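Local coordinates for protein ATP phosphoribosyltransferase (Thermotoga maritima, PDB 1O63) that probably catalyses the first step of histidine biosynthesis, joining ATP to 5-phosphoribose 1-diphosphate to give phosphoribosyl-ATP and diphosphate, at residues 77-85 with 192-203. Sequence-based numbering, arbitrary orientation.
Sequences IQPFFIPTN and LEKLQEVIEHDS
Phe80 lies flat against Gln196, and this stack is the centre of the contact. The CG of Phe80 sits between the backbone N and the carbonyl carbon (chi1 61°), which turns the ring onto the helix. Phe80 CB meets the amide first, at 3.5 Å from Gln196 NE2. CG lies over Gln196 CD, and CD1 over Gln196 CG. CD2 has Gln196 OE1 and Gln196 CB as neighbours, and Phe80 CE2 comes to 3.7 Å from the carbonyl O of Leu192. CE1 approaches Ile199 CD1, which sits at the ring edge, in plane. Phe80 CZ, the tip, faces the backbone N and CA of Gln196 and reaches Leu195 CG at 4.1 Å. Gln196 CB stands over the ring centre as a CH-pi contact, 3.7 Å from the centroid. The extended Gln196 chain runs the opposite way to Phe80, and its amide lies stacked on the ring, the planes 7° apart. A water accepts from Gln196 NE2 at 2.9 Å, donates to Glu200 OE2 and makes a weak bond to Phe81 O. With an alanine at Phe80, the amide of Gln196 would probably lose its stacking partner and a gap open beside Leu195 and Ile199.

Apolar pairs flank the ring: Pro79 CB with Leu192 CD1, and Ile82 CG2 with Ile199 CG2 at 3.8 Å. Tyr19 of helix 13-23 touches both isoleucines. Farther along, Pro83 and Thr84 pack on Ser203, and a second water joins Thr84 OG1 to Asp202 OD2. Asp202 also forms a salt bridge with Lys22. The contact lays helix 185-204 along the start of strand 81-94, in the central mixed sheet; the axes of segments 81-85 and 192-203 are 21° apart. No direct hydrogen bond crosses it: polar links run through water, while the amide-ring stack and apolar contacts do the close fitting.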
ATOM      1  N   ILE A  77      20.041  13.263   0.464  1.00 30.58           N
ATOM      2  CA  ILE A  77      20.923  13.650   1.549  1.00 28.77           C
ATOM      3  C   ILE A  77      20.231  13.648   2.898  1.00 28.45           C
ATOM      4  O   ILE A  77      19.148  14.218   3.044  1.00 26.50           O
ATOM      5  CB  ILE A  77      21.406  15.105   1.255  1.00 32.25           C
ATOM      6  CG1 ILE A  77      22.308  15.074  -0.002  1.00 31.24           C
ATOM      7  CG2 ILE A  77      22.124  15.745   2.414  1.00 28.15           C
ATOM      8  CD1 ILE A  77      22.404  16.476  -0.609  1.00 34.81           C
ATOM      9  N   GLN A  78      20.889  13.094   3.913  1.00 27.44           N
ATOM     10  CA  GLN A  78      20.359  13.115   5.269  1.00 27.20           C
ATOM     11  C   GLN A  78      21.216  14.078   6.093  1.00 28.95           C
ATOM     12  O   GLN A  78      22.374  13.718   6.382  1.00 28.05           O
ATOM     13  CB  GLN A  78      20.443  11.721   5.923  1.00 27.31           C
ATOM     14  CG  GLN A  78      19.466  10.700   5.372  1.00 29.77           C
ATOM     15  CD  GLN A  78      19.421   9.423   6.217  1.00 31.05           C
ATOM     16  OE1 GLN A  78      19.305   9.469   7.460  1.00 25.86           O
ATOM     17  NE2 GLN A  78      19.506   8.306   5.529  1.00 29.96           N
ATOM     18  N   PRO A  79      20.726  15.270   6.399  1.00 27.77           N
ATOM     19  CA  PRO A  79      21.543  16.273   7.047  1.00 28.26           C
ATOM     20  C   PRO A  79      21.882  15.895   8.474  1.00 27.92           C
ATOM     21  O   PRO A  79      22.955  16.237   8.961  1.00 27.42           O
ATOM     22  CB  PRO A  79      20.711  17.553   6.982  1.00 29.31           C
ATOM     23  CG  PRO A  79      19.293  17.047   6.829  1.00 26.55           C
ATOM     24  CD  PRO A  79      19.434  15.835   5.948  1.00 27.28           C
ATOM     25  N   PHE A  80      20.956  15.234   9.172  1.00 28.93           N
ATOM     26  CA  PHE A  80      21.228  14.866  10.566  1.00 27.27           C
ATOM     27  C   PHE A  80      20.383  13.687  11.017  1.00 29.07           C
ATOM     28  O   PHE A  80      19.476  13.233  10.314  1.00 25.80           O
ATOM     29  CB  PHE A  80      21.061  16.078  11.472  1.00 23.90           C
ATOM     30  CG  PHE A  80      19.701  16.700  11.499  1.00 27.31           C
ATOM     31  CD1 PHE A  80      18.722  16.234  12.364  1.00 28.11           C
ATOM     32  CD2 PHE A  80      19.393  17.776  10.675  1.00 25.38           C
ATOM     33  CE1 PHE A  80      17.467  16.810  12.412  1.00 28.01           C
ATOM     34  CE2 PHE A  80      18.146  18.358  10.718  1.00 26.40           C
ATOM     35  CZ  PHE A  80      17.183  17.890  11.575  1.00 28.64           C
ATOM     36  N   PHE A  81      20.641  13.253  12.247  1.00 30.13           N
ATOM     37  CA  PHE A  81      20.001  12.094  12.866  1.00 30.28           C
ATOM     38  C   PHE A  81      18.843  12.417  13.777  1.00 29.36           C
ATOM     39  O   PHE A  81      18.944  13.217  14.704  1.00 29.81           O
ATOM     40  CB  PHE A  81      21.119  11.378  13.681  1.00 30.54           C
ATOM     41  CG  PHE A  81      20.724  10.105  14.360  1.00 31.22           C
ATOM     42  CD1 PHE A  81      20.175  10.110  15.631  1.00 31.93           C
ATOM     43  CD2 PHE A  81      20.951   8.877  13.753  1.00 30.31           C
ATOM     44  CE1 PHE A  81      19.821   8.929  16.262  1.00 32.59           C
ATOM     45  CE2 PHE A  81      20.614   7.702  14.384  1.00 33.08           C
ATOM     46  CZ  PHE A  81      20.044   7.723  15.643  1.00 32.13           C
ATOM     47  N   ILE A  82      17.703  11.739  13.608  1.00 30.62           N
ATOM     48  CA  ILE A  82      16.545  11.959  14.505  1.00 30.01           C
ATOM     49  C   ILE A  82      16.418  10.759  15.434  1.00 32.14           C
ATOM     50  O   ILE A  82      16.069   9.653  15.027  1.00 32.07           O
ATOM     51  CB  ILE A  82      15.272  12.199  13.702  1.00 28.08           C
ATOM     52  CG1 ILE A  82      15.464  13.397  12.751  1.00 27.51           C
ATOM     53  CG2 ILE A  82      14.080  12.448  14.634  1.00 28.75           C
ATOM     54  CD1 ILE A  82      14.320  13.575  11.757  1.00 25.75           C
ATOM     55  N   PRO A  83      16.793  10.934  16.700  1.00 34.97           N
ATOM     56  CA  PRO A  83      16.910   9.909  17.686  1.00 36.71           C
ATOM     57  C   PRO A  83      15.854   8.877  17.924  1.00 38.03           C
ATOM     58  O   PRO A  83      16.161   7.662  18.055  1.00 39.70           O
ATOM     59  CB  PRO A  83      17.145  10.713  19.000  1.00 36.28           C
ATOM     60  CG  PRO A  83      17.821  11.944  18.555  1.00 36.29           C
ATOM     61  CD  PRO A  83      17.290  12.263  17.198  1.00 35.46           C
ATOM     62  N   THR A  84      14.635   9.259  18.245  1.00 39.27           N
ATOM     63  CA  THR A  84      13.571   8.370  18.674  1.00 39.83           C
ATOM     64  C   THR A  84      13.434   7.057  17.948  1.00 38.78           C
ATOM     65  O   THR A  84      13.158   6.973  16.755  1.00 35.85           O
ATOM     66  CB  THR A  84      12.222   9.128  18.659  1.00 40.43           C
ATOM     67  OG1 THR A  84      12.482  10.459  19.137  1.00 44.00           O
ATOM     68  CG2 THR A  84      11.201   8.464  19.543  1.00 42.98           C
ATOM     69  N   ASN A  85      13.522   5.946  18.704  1.00 38.07           N
ATOM     70  CA  ASN A  85      13.234   4.634  18.118  1.00 37.75           C
ATOM     71  C   ASN A  85      11.716   4.494  18.027  1.00 37.79           C
ATOM     72  O   ASN A  85      11.032   4.571  19.063  1.00 38.69           O
ATOM     73  CB  ASN A  85      13.785   3.515  19.005  1.00 43.02           C
ATOM     74  CG  ASN A  85      15.288   3.485  19.083  1.00 45.18           C
ATOM     75  OD1 ASN A  85      15.997   3.910  18.171  1.00 47.80           O
ATOM     76  ND2 ASN A  85      15.810   2.967  20.196  1.00 50.08           N
ATOM     77  N   LEU A 192      17.257  23.907   8.403  1.00 28.31           N
ATOM     78  CA  LEU A 192      17.757  22.659   8.999  1.00 28.98           C
ATOM     79  C   LEU A 192      18.433  22.895  10.345  1.00 30.57           C
ATOM     80  O   LEU A 192      18.398  22.027  11.229  1.00 29.17           O
ATOM     81  CB  LEU A 192      18.709  21.938   8.043  1.00 26.97           C
ATOM     82  CG  LEU A 192      18.072  21.442   6.734  1.00 28.50           C
ATOM     83  CD1 LEU A 192      19.097  20.791   5.824  1.00 22.56           C
ATOM     84  CD2 LEU A 192      16.927  20.488   7.050  1.00 27.70           C
ATOM     85  N   GLU A 193      19.055  24.059  10.535  1.00 29.64           N
ATOM     86  CA  GLU A 193      19.654  24.401  11.819  1.00 31.38           C
ATOM     87  C   GLU A 193      18.585  24.554  12.899  1.00 29.24           C
ATOM     88  O   GLU A 193      18.739  23.981  13.970  1.00 29.78           O
ATOM     89  CB  GLU A 193      20.441  25.709  11.755  1.00 39.09           C
ATOM     90  CG  GLU A 193      21.716  25.685  10.951  1.00 45.92           C
ATOM     91  CD  GLU A 193      22.580  26.911  11.190  1.00 50.15           C
ATOM     92  OE1 GLU A 193      22.681  27.354  12.355  1.00 51.51           O
ATOM     93  OE2 GLU A 193      23.151  27.441  10.212  1.00 54.96           O
ATOM     94  N   LYS A 194      17.567  25.367  12.647  1.00 28.09           N
ATOM     95  CA  LYS A 194      16.474  25.517  13.592  1.00 30.81           C
ATOM     96  C   LYS A 194      15.802  24.181  13.913  1.00 32.52           C
ATOM     97  O   LYS A 194      15.479  23.894  15.067  1.00 32.57           O
ATOM     98  CB  LYS A 194      15.414  26.470  13.049  1.00 37.19           C
ATOM     99  CG  LYS A 194      15.885  27.887  12.814  1.00 42.37           C
ATOM    100  CD  LYS A 194      14.731  28.771  12.339  1.00 45.51           C
ATOM    101  CE  LYS A 194      13.647  28.856  13.393  1.00 48.34           C
ATOM    102  NZ  LYS A 194      12.955  30.177  13.376  1.00 52.17           N
ATOM    103  N   LEU A 195      15.568  23.370  12.883  1.00 30.23           N
ATOM    104  CA  LEU A 195      14.894  22.087  13.060  1.00 31.01           C
ATOM    105  C   LEU A 195      15.703  21.112  13.882  1.00 30.24           C
ATOM    106  O   LEU A 195      15.164  20.490  14.815  1.00 29.85           O
ATOM    107  CB  LEU A 195      14.554  21.517  11.679  1.00 30.99           C
ATOM    108  CG  LEU A 195      13.777  20.210  11.624  1.00 31.42           C
ATOM    109  CD1 LEU A 195      12.367  20.411  12.163  1.00 31.33           C
ATOM    110  CD2 LEU A 195      13.742  19.690  10.177  1.00 27.71           C
ATOM    111  N   GLN A 196      17.014  20.988  13.652  1.00 30.22           N
ATOM    112  CA  GLN A 196      17.832  20.086  14.476  1.00 30.26           C
ATOM    113  C   GLN A 196      17.818  20.506  15.945  1.00 30.28           C
ATOM    114  O   GLN A 196      17.748  19.656  16.846  1.00 28.14           O
ATOM    115  CB  GLN A 196      19.251  19.977  13.941  1.00 31.83           C
ATOM    116  CG  GLN A 196      20.122  18.889  14.566  1.00 34.50           C
ATOM    117  CD  GLN A 196      21.471  18.776  13.890  1.00 35.55           C
ATOM    118  OE1 GLN A 196      21.821  19.623  13.060  1.00 39.36           O
ATOM    119  NE2 GLN A 196      22.273  17.774  14.226  1.00 33.34           N
ATOM    120  N   GLU A 197      17.908  21.812  16.224  1.00 30.85           N
ATOM    121  CA  GLU A 197      17.814  22.298  17.601  1.00 34.32           C
ATOM    122  C   GLU A 197      16.516  21.796  18.266  1.00 33.30           C
ATOM    123  O   GLU A 197      16.523  21.245  19.349  1.00 33.90           O
ATOM    124  CB  GLU A 197      17.724  23.837  17.623  1.00 37.72           C
ATOM    125  CG  GLU A 197      19.003  24.577  17.786  1.00 44.49           C
ATOM    126  CD  GLU A 197      18.859  26.071  18.027  1.00 47.07           C
ATOM    127  OE1 GLU A 197      19.834  26.675  18.517  1.00 48.39           O
ATOM    128  OE2 GLU A 197      17.804  26.661  17.722  1.00 50.43           O
ATOM    129  N   VAL A 198      15.407  22.048  17.596  1.00 33.41           N
ATOM    130  CA  VAL A 198      14.080  21.660  18.100  1.00 32.06           C
ATOM    131  C   VAL A 198      14.002  20.150  18.266  1.00 34.81           C
ATOM    132  O   VAL A 198      13.655  19.603  19.320  1.00 31.59           O
ATOM    133  CB  VAL A 198      13.009  22.160  17.111  1.00 31.89           C
ATOM    134  CG1 VAL A 198      11.661  21.509  17.326  1.00 31.61           C
ATOM    135  CG2 VAL A 198      12.907  23.685  17.176  1.00 28.95           C
ATOM    136  N   ILE A 199      14.380  19.439  17.199  1.00 34.87           N
ATOM    137  CA  ILE A 199      14.283  17.975  17.204  1.00 36.82           C
ATOM    138  C   ILE A 199      15.124  17.336  18.277  1.00 38.21           C
ATOM    139  O   ILE A 199      14.733  16.368  18.949  1.00 38.77           O
ATOM    140  CB  ILE A 199      14.630  17.420  15.811  1.00 33.28           C
ATOM    141  CG1 ILE A 199      13.449  17.719  14.867  1.00 32.77           C
ATOM    142  CG2 ILE A 199      14.929  15.935  15.884  1.00 36.42           C
ATOM    143  CD1 ILE A 199      13.734  17.370  13.411  1.00 31.30           C
ATOM    144  N   GLU A 200      16.342  17.826  18.457  1.00 40.29           N
ATOM    145  CA  GLU A 200      17.229  17.308  19.499  1.00 41.79           C
ATOM    146  C   GLU A 200      16.582  17.431  20.871  1.00 42.25           C
ATOM    147  O   GLU A 200      16.531  16.469  21.645  1.00 40.69           O
ATOM    148  CB  GLU A 200      18.543  18.112  19.462  1.00 42.74           C
ATOM    149  CG  GLU A 200      19.722  17.317  19.992  1.00 48.04           C
ATOM    150  CD  GLU A 200      20.939  17.430  19.083  1.00 47.78           C
ATOM    151  OE1 GLU A 200      21.579  18.500  19.098  1.00 48.30           O
ATOM    152  OE2 GLU A 200      21.220  16.469  18.345  1.00 45.24           O
ATOM    153  N   HIS A 201      16.081  18.638  21.171  1.00 42.23           N
ATOM    154  CA  HIS A 201      15.456  18.863  22.468  1.00 44.23           C
ATOM    155  C   HIS A 201      14.243  17.959  22.657  1.00 43.84           C
ATOM    156  O   HIS A 201      14.093  17.326  23.700  1.00 41.08           O
ATOM    157  CB  HIS A 201      15.061  20.333  22.663  1.00 48.93           C
ATOM    158  CG  HIS A 201      14.555  20.591  24.054  1.00 53.42           C
ATOM    159  ND1 HIS A 201      15.404  20.602  25.153  1.00 55.49           N
ATOM    160  CD2 HIS A 201      13.311  20.787  24.529  1.00 55.16           C
ATOM    161  CE1 HIS A 201      14.688  20.824  26.244  1.00 55.91           C
ATOM    162  NE2 HIS A 201      13.420  20.934  25.897  1.00 56.05           N
ATOM    163  N   ASP A 202      13.422  17.816  21.611  1.00 44.16           N
ATOM    164  CA  ASP A 202      12.224  17.001  21.709  1.00 44.98           C
ATOM    165  C   ASP A 202      12.532  15.524  21.933  1.00 44.58           C
ATOM    166  O   ASP A 202      11.888  14.890  22.767  1.00 44.06           O
ATOM    167  CB  ASP A 202      11.342  17.130  20.457  1.00 49.36           C
ATOM    168  CG  ASP A 202      10.073  16.302  20.578  1.00 52.73           C
ATOM    169  OD1 ASP A 202       9.119  16.787  21.236  1.00 56.13           O
ATOM    170  OD2 ASP A 202      10.026  15.167  20.060  1.00 52.44           O
ATOM    171  N   SER A 203      13.392  14.956  21.092  1.00 44.00           N
ATOM    172  CA  SER A 203      13.695  13.531  21.165  1.00 43.15           C
ATOM    173  C   SER A 203      14.434  13.160  22.433  1.00 42.21           C
ATOM    174  O   SER A 203      14.135  12.136  23.066  1.00 42.14           O
ATOM    175  CB  SER A 203      14.495  13.109  19.926  1.00 44.59           C
ATOM    176  OG  SER A 203      15.852  13.477  20.060  1.00 46.84           O
TER
HETATM  177  O   HOH W   1      20.993  15.684  15.737  1.00 41.59           O
HETATM  178  O   HOH W   2      11.355  13.055  18.919  1.00 55.70           O